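Local coordinates for FdxN element excision controlling factor protein (Anabaena variabilis, PDB 2OKF) that probably takes part, with partner proteins, in the site-specific excision of the fdxN element from nitrogen-fixation genes, perhaps by binding nucleic acid, at residues 8-21 against 126-138. Residues are numbered along the deposited sequence; the frame is centred on the assembly and turned at random. Where two conformers were deposited one is given.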
loop_
_atom_site.group_PDB
_atom_site.type_symbol
_atom_site.label_atom_id
_atom_site.label_comp_id
_atom_site.label_asym_id
_atom_site.label_seq_id
_atom_site.Cartn_x
_atom_site.Cartn_y
_atom_site.Cartn_z
ATOM N N PHE A 8 -1.442 13.430 -16.601
ATOM C CA PHE A 8 -1.284 13.912 -15.229
ATOM C C PHE A 8 0.175 14.011 -14.852
ATOM O O PHE A 8 0.581 14.894 -14.101
ATOM C CB PHE A 8 -2.061 13.035 -14.247
ATOM C CG PHE A 8 -3.524 13.241 -14.347
ATOM C CD1 PHE A 8 -4.264 12.579 -15.327
ATOM C CD2 PHE A 8 -4.162 14.146 -13.508
ATOM C CE1 PHE A 8 -5.615 12.810 -15.453
ATOM C CE2 PHE A 8 -5.515 14.383 -13.626
ATOM C CZ PHE A 8 -6.248 13.726 -14.609
ATOM N N HIS A 9 0.975 13.107 -15.395
ATOM C CA HIS A 9 2.402 13.155 -15.178
ATOM C C HIS A 9 2.971 14.479 -15.722
ATOM O O HIS A 9 3.780 15.162 -15.067
ATOM C CB HIS A 9 3.013 11.965 -15.888
ATOM C CG HIS A 9 4.464 11.813 -15.644
ATOM N ND1 HIS A 9 4.967 10.971 -14.673
ATOM C CD2 HIS A 9 5.529 12.368 -16.261
ATOM C CE1 HIS A 9 6.288 11.039 -14.691
ATOM N NE2 HIS A 9 6.653 11.879 -15.643
ATOM N N GLU A 10 2.560 14.854 -16.933
ATOM C CA GLU A 10 3.005 16.087 -17.541
ATOM C C GLU A 10 2.480 17.299 -16.773
ATOM O O GLU A 10 3.203 18.277 -16.610
ATOM C CB GLU A 10 2.623 16.154 -19.021
ATOM C CG GLU A 10 3.457 15.199 -19.883
ATOM C CD GLU A 10 4.966 15.412 -19.677
ATOM O OE1 GLU A 10 5.440 16.569 -19.828
ATOM O OE2 GLU A 10 5.670 14.424 -19.334
ATOM N N VAL A 11 1.241 17.230 -16.293
ATOM C CA VAL A 11 0.682 18.322 -15.487
ATOM C C VAL A 11 1.551 18.578 -14.258
ATOM O O VAL A 11 1.852 19.710 -13.936
ATOM C CB VAL A 11 -0.750 18.008 -15.014
ATOM C CG1 VAL A 11 -1.203 18.956 -13.924
ATOM C CG2 VAL A 11 -1.709 18.063 -16.199
ATOM N N VAL A 12 1.921 17.514 -13.546
ATOM C CA VAL A 12 2.736 17.690 -12.343
ATOM C C VAL A 12 4.115 18.240 -12.687
ATOM O O VAL A 12 4.655 19.090 -11.979
ATOM C CB VAL A 12 2.809 16.370 -11.511
ATOM C CG1 VAL A 12 3.751 16.560 -10.336
ATOM C CG2 VAL A 12 1.426 15.984 -11.053
ATOM N N LYS A 13 4.706 17.770 -13.774
ATOM C CA LYS A 13 5.990 18.298 -14.206
ATOM C C LYS A 13 5.882 19.778 -14.487
ATOM O O LYS A 13 6.749 20.557 -14.122
ATOM C CB LYS A 13 6.516 17.533 -15.428
ATOM C CG LYS A 13 6.986 16.164 -15.102
ATOM C CD LYS A 13 7.291 15.293 -16.321
ATOM C CE LYS A 13 8.467 15.770 -17.117
ATOM N NZ LYS A 13 8.853 14.688 -18.128
ATOM N N THR A 14 4.809 20.171 -15.179
ATOM C CA THR A 14 4.555 21.568 -15.499
ATOM C C THR A 14 4.414 22.392 -14.228
ATOM O O THR A 14 5.057 23.451 -14.103
ATOM C CB THR A 14 3.334 21.694 -16.398
ATOM O OG1 THR A 14 3.693 21.128 -17.675
ATOM C CG2 THR A 14 2.895 23.150 -16.593
ATOM N N ALA A 15 3.635 21.883 -13.280
ATOM C CA ALA A 15 3.411 22.566 -12.008
ATOM C C ALA A 15 4.727 22.734 -11.254
ATOM O O ALA A 15 5.022 23.794 -10.718
ATOM C CB ALA A 15 2.423 21.807 -11.210
ATOM N N LEU A 16 5.532 21.668 -11.226
ATOM C CA LEU A 16 6.849 21.735 -10.589
ATOM C C LEU A 16 7.727 22.820 -11.242
ATOM O O LEU A 16 8.327 23.660 -10.540
ATOM C CB LEU A 16 7.566 20.375 -10.664
ATOM C CG LEU A 16 7.066 19.334 -9.666
ATOM C CD1 LEU A 16 7.518 17.936 -10.060
ATOM C CD2 LEU A 16 7.553 19.695 -8.292
ATOM N N LYS A 17 7.820 22.798 -12.567
ATOM C CA LYS A 17 8.686 23.764 -13.242
ATOM C C LYS A 17 8.222 25.211 -13.027
ATOM O O LYS A 17 9.062 26.105 -12.890
ATOM C CB LYS A 17 8.776 23.403 -14.722
ATOM C CG LYS A 17 9.627 22.197 -14.897
ATOM C CD LYS A 17 9.781 21.819 -16.347
ATOM C CE LYS A 17 8.539 21.238 -16.910
ATOM N NZ LYS A 17 8.722 21.048 -18.393
ATOM N N LYS A 18 6.926 25.449 -12.946
ATOM C CA LYS A 18 6.429 26.791 -12.677
ATOM C C LYS A 18 6.909 27.331 -11.328
ATOM O O LYS A 18 7.029 28.550 -11.137
ATOM C CB LYS A 18 4.911 26.819 -12.683
ATOM C CG LYS A 18 4.281 26.774 -14.039
ATOM C CD LYS A 18 2.758 26.930 -13.873
ATOM C CE LYS A 18 2.056 26.760 -15.168
ATOM N NZ LYS A 18 0.581 26.684 -15.024
ATOM N N ASP A 19 7.146 26.428 -10.379
ATOM C CA ASP A 19 7.627 26.823 -9.054
ATOM C C ASP A 19 9.165 26.795 -8.978
ATOM O O ASP A 19 9.720 26.908 -7.910
ATOM C CB ASP A 19 7.007 25.967 -7.987
ATOM C CG ASP A 19 5.635 26.419 -7.517
ATOM O OD1 ASP A 19 4.971 27.232 -8.205
ATOM O OD2 ASP A 19 5.230 25.922 -6.451
ATOM N N GLY A 20 9.818 26.647 -10.115
ATOM C CA GLY A 20 11.281 26.662 -10.102
ATOM C C GLY A 20 12.009 25.397 -9.827
ATOM O O GLY A 20 13.213 25.439 -9.613
ATOM N N TRP A 21 11.296 24.264 -9.810
ATOM C CA TRP A 21 11.910 22.945 -9.621
ATOM C C TRP A 21 12.514 22.482 -10.942
ATOM O O TRP A 21 11.993 22.742 -12.030
ATOM C CB TRP A 21 10.854 21.933 -9.150
ATOM C CG TRP A 21 10.362 22.225 -7.772
ATOM C CD1 TRP A 21 9.357 23.110 -7.433
ATOM C CD2 TRP A 21 10.889 21.726 -6.548
ATOM N NE1 TRP A 21 9.254 23.181 -6.101
ATOM C CE2 TRP A 21 10.165 22.338 -5.514
ATOM C CE3 TRP A 21 11.897 20.800 -6.224
ATOM C CZ2 TRP A 21 10.423 22.065 -4.169
ATOM C CZ3 TRP A 21 12.173 20.560 -4.910
ATOM C CH2 TRP A 21 11.446 21.199 -3.892
ATOM N N LEU A 126 1.870 16.485 -2.326
ATOM C CA LEU A 126 1.993 17.626 -3.240
ATOM C C LEU A 126 0.589 17.739 -3.829
ATOM O O LEU A 126 0.169 16.900 -4.617
ATOM C CB LEU A 126 3.031 17.385 -4.328
ATOM C CG LEU A 126 3.350 18.461 -5.350
ATOM C CD1 LEU A 126 4.416 17.936 -6.339
ATOM C CD2 LEU A 126 2.173 18.928 -6.116
ATOM N N VAL A 127 -0.152 18.785 -3.432
ATOM C CA VAL A 127 -1.512 18.978 -3.933
ATOM C C VAL A 127 -1.413 19.941 -5.103
ATOM O O VAL A 127 -0.889 21.063 -4.974
ATOM C CB VAL A 127 -2.426 19.573 -2.863
ATOM C CG1 VAL A 127 -3.817 19.674 -3.352
ATOM C CG2 VAL A 127 -2.418 18.679 -1.593
ATOM N N TYR A 128 -1.872 19.462 -6.241
ATOM C CA TYR A 128 -1.778 20.230 -7.501
ATOM C C TYR A 128 -3.133 20.445 -8.124
ATOM O O TYR A 128 -4.008 19.638 -8.003
ATOM C CB TYR A 128 -0.832 19.568 -8.500
ATOM C CG TYR A 128 -1.238 18.230 -9.041
ATOM C CD1 TYR A 128 -1.060 17.048 -8.315
ATOM C CD2 TYR A 128 -1.791 18.107 -10.312
ATOM C CE1 TYR A 128 -1.424 15.867 -8.823
ATOM C CE2 TYR A 128 -2.183 16.924 -10.821
ATOM C CZ TYR A 128 -1.988 15.770 -10.089
ATOM O OH TYR A 128 -2.358 14.544 -10.615
ATOM N N ASP A 129 -3.296 21.608 -8.733
ATOM C CA ASP A 129 -4.496 21.975 -9.447
ATOM C C ASP A 129 -4.314 21.515 -10.883
ATOM O O ASP A 129 -3.405 21.940 -11.595
ATOM C CB ASP A 129 -4.697 23.475 -9.375
ATOM C CG ASP A 129 -5.984 23.897 -9.996
ATOM O OD1 ASP A 129 -6.125 23.795 -11.236
ATOM O OD2 ASP A 129 -6.871 24.320 -9.229
ATOM N N VAL A 130 -5.186 20.629 -11.322
ATOM C CA VAL A 130 -5.026 20.022 -12.642
ATOM C C VAL A 130 -5.256 20.979 -13.813
ATOM O O VAL A 130 -4.443 21.051 -14.762
ATOM C CB VAL A 130 -5.967 18.788 -12.771
ATOM C CG1 VAL A 130 -5.990 18.270 -14.198
ATOM C CG2 VAL A 130 -5.563 17.695 -11.774
ATOM N N GLU A 131 -6.353 21.731 -13.771
ATOM C CA GLU A 131 -6.712 22.613 -14.880
ATOM C C GLU A 131 -5.680 23.724 -15.068
ATOM O O GLU A 131 -5.318 24.062 -16.191
ATOM C CB GLU A 131 -8.105 23.203 -14.656
ATOM C CG GLU A 131 -8.575 24.099 -15.784
ATOM C CD GLU A 131 -10.025 24.586 -15.623
ATOM O OE1 GLU A 131 -10.604 24.446 -14.519
ATOM O OE2 GLU A 131 -10.577 25.127 -16.616
ATOM N N GLN A 132 -5.216 24.305 -13.973
ATOM C CA GLN A 132 -4.258 25.399 -14.075
ATOM C C GLN A 132 -2.810 24.959 -14.080
ATOM O O GLN A 132 -1.921 25.744 -14.389
ATOM C CB GLN A 132 -4.493 26.391 -12.944
ATOM C CG GLN A 132 -5.829 27.064 -13.010
ATOM C CD GLN A 132 -6.106 27.653 -14.351
ATOM O OE1 GLN A 132 -5.217 28.273 -14.979
ATOM N NE2 GLN A 132 -7.345 27.500 -14.813
ATOM N N GLU A 133 -2.582 23.695 -13.729
ATOM C CA GLU A 133 -1.257 23.080 -13.703
ATOM C C GLU A 133 -0.305 23.826 -12.789
ATOM O O GLU A 133 0.763 24.255 -13.206
ATOM C CB GLU A 133 -0.676 22.970 -15.109
ATOM C CG GLU A 133 -1.676 22.417 -16.137
ATOM C CD GLU A 133 -1.026 21.962 -17.419
ATOM O OE1 GLU A 133 0.041 21.335 -17.368
ATOM O OE2 GLU A 133 -1.619 22.195 -18.495
ATOM N N VAL A 134 -0.717 23.956 -11.531
ATOM C CA VAL A 134 0.086 24.644 -10.515
ATOM C C VAL A 134 0.112 23.815 -9.229
ATOM O O VAL A 134 -0.815 23.025 -8.959
ATOM C CB VAL A 134 -0.485 26.051 -10.197
ATOM C CG1 VAL A 134 -0.399 26.957 -11.416
ATOM C CG2 VAL A 134 -1.914 25.985 -9.648
ATOM N N ILE A 135 1.135 24.065 -8.434
ATOM C CA ILE A 135 1.229 23.481 -7.091
ATOM C C ILE A 135 0.456 24.398 -6.135
ATOM O O ILE A 135 0.723 25.606 -6.011
ATOM C CB ILE A 135 2.689 23.383 -6.616
ATOM C CG1 ILE A 135 3.494 22.465 -7.572
ATOM C CG2 ILE A 135 2.731 22.899 -5.191
ATOM C CD1 ILE A 135 4.882 22.182 -7.154
ATOM N N PHE A 136 -0.554 23.824 -5.527
ATOM C CA PHE A 136 -1.358 24.504 -4.519
ATOM C C PHE A 136 -0.755 24.442 -3.126
ATOM O O PHE A 136 -0.692 25.450 -2.429
ATOM C CB PHE A 136 -2.779 23.929 -4.485
ATOM C CG PHE A 136 -3.591 24.404 -3.312
ATOM C CD1 PHE A 136 -3.859 25.736 -3.123
ATOM C CD2 PHE A 136 -4.010 23.498 -2.347
ATOM C CE1 PHE A 136 -4.617 26.166 -2.044
ATOM C CE2 PHE A 136 -4.726 23.925 -1.266
ATOM C CZ PHE A 136 -5.025 25.242 -1.102
ATOM N N GLN A 137 -0.315 23.262 -2.704
ATOM C CA GLN A 137 0.156 23.106 -1.337
ATOM C C GLN A 137 1.092 21.938 -1.197
ATOM O O GLN A 137 0.834 20.889 -1.784
ATOM C CB GLN A 137 -1.071 22.863 -0.431
ATOM C CG GLN A 137 -0.797 22.787 1.062
ATOM C CD GLN A 137 -2.077 22.638 1.885
ATOM O OE1 GLN A 137 -3.177 22.679 1.357
ATOM N NE2 GLN A 137 -1.922 22.463 3.187
ATOM N N TRP A 138 2.144 22.138 -0.428
ATOM C CA TRP A 138 3.000 21.047 0.021
ATOM C C TRP A 138 2.580 20.699 1.459
ATOM O O TRP A 138 2.460 21.593 2.300
ATOM C CB TRP A 138 4.419 21.463 0.038
ATOM C CG TRP A 138 5.043 21.743 -1.273
ATOM C CD1 TRP A 138 5.228 22.954 -1.844
ATOM C CD2 TRP A 138 5.589 20.779 -2.170
ATOM N NE1 TRP A 138 5.901 22.814 -3.026
ATOM C CE2 TRP A 138 6.132 21.487 -3.261
ATOM C CE3 TRP A 138 5.724 19.412 -2.147
ATOM C CZ2 TRP A 138 6.798 20.852 -4.315
ATOM C CZ3 TRP A 138 6.393 18.778 -3.200
ATOM C CH2 TRP A 138 6.920 19.495 -4.263
HETATM O O HOH W 1 1.438 19.782 -19.032
HETATM O O HOH W 2 3.216 25.646 -9.648
HETATM O O HOH W 3 7.054 24.885 -4.736
#
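Helix-on-sheet packing joins the N-terminal helix (6-18) to the C-terminal hairpin 126-138, at one edge of the mixed sheet of this PD-(D/E)XK-type fold. The helix runs nearly across the strands, its 8-18 part 78° from strand 134-138, and Ala15 lets it come close: Ala15 CA lies 4.2 Å from Val134 CA.

The Tyr128 ring lies beneath the helix. With CG between the backbone N and the carbonyl carbon (chi1 66°), it turns a face to Val12, whose CG2 stands almost over its middle, 3.5 Å from the ring centroid, a CH-pi contact, while Val11 CG1 meets CD2 and CE2 obliquely. Tyr128 OH lies near the plane of the Phe8 ring at its edge, 3.4 Å from Phe8 CD2, and is hydrogen-bonded to Lys61 O. Replacing Tyr128 by an alanine is likely to leave a gap beneath Val12 and Val11 and deprive Lys61 O of its hydroxyl partner.

Farther along the helix, Leu16 CD2 fits among Leu126 CD1, Ile135 CD1 and Trp138 CH2, while Ile135 CG1 packs on the methyl of Ala15. A Schellman motif with Gly20 at C-prime ends the helix, Trp21 N bonding back to Leu16 O; the six-membered ring of Trp21 meets that of Trp138 obliquely, planes at 50°.

Extended beyond CG, Lys18 brings NZ above the carbonyl plane of Glu133, 3.0 Å from Glu133 O, where the hairpin turn carries a G1 beta bulge. One water bridges Thr14 OG1 and Glu133 OE1; a second accepts from Ile135 N and donates to Ala15 O. A third donates to Asp19 OD2 and accepts from both indole nitrogens, Trp21 NE1 at 3.1 Å and Trp138 NE1 at 2.9 Å.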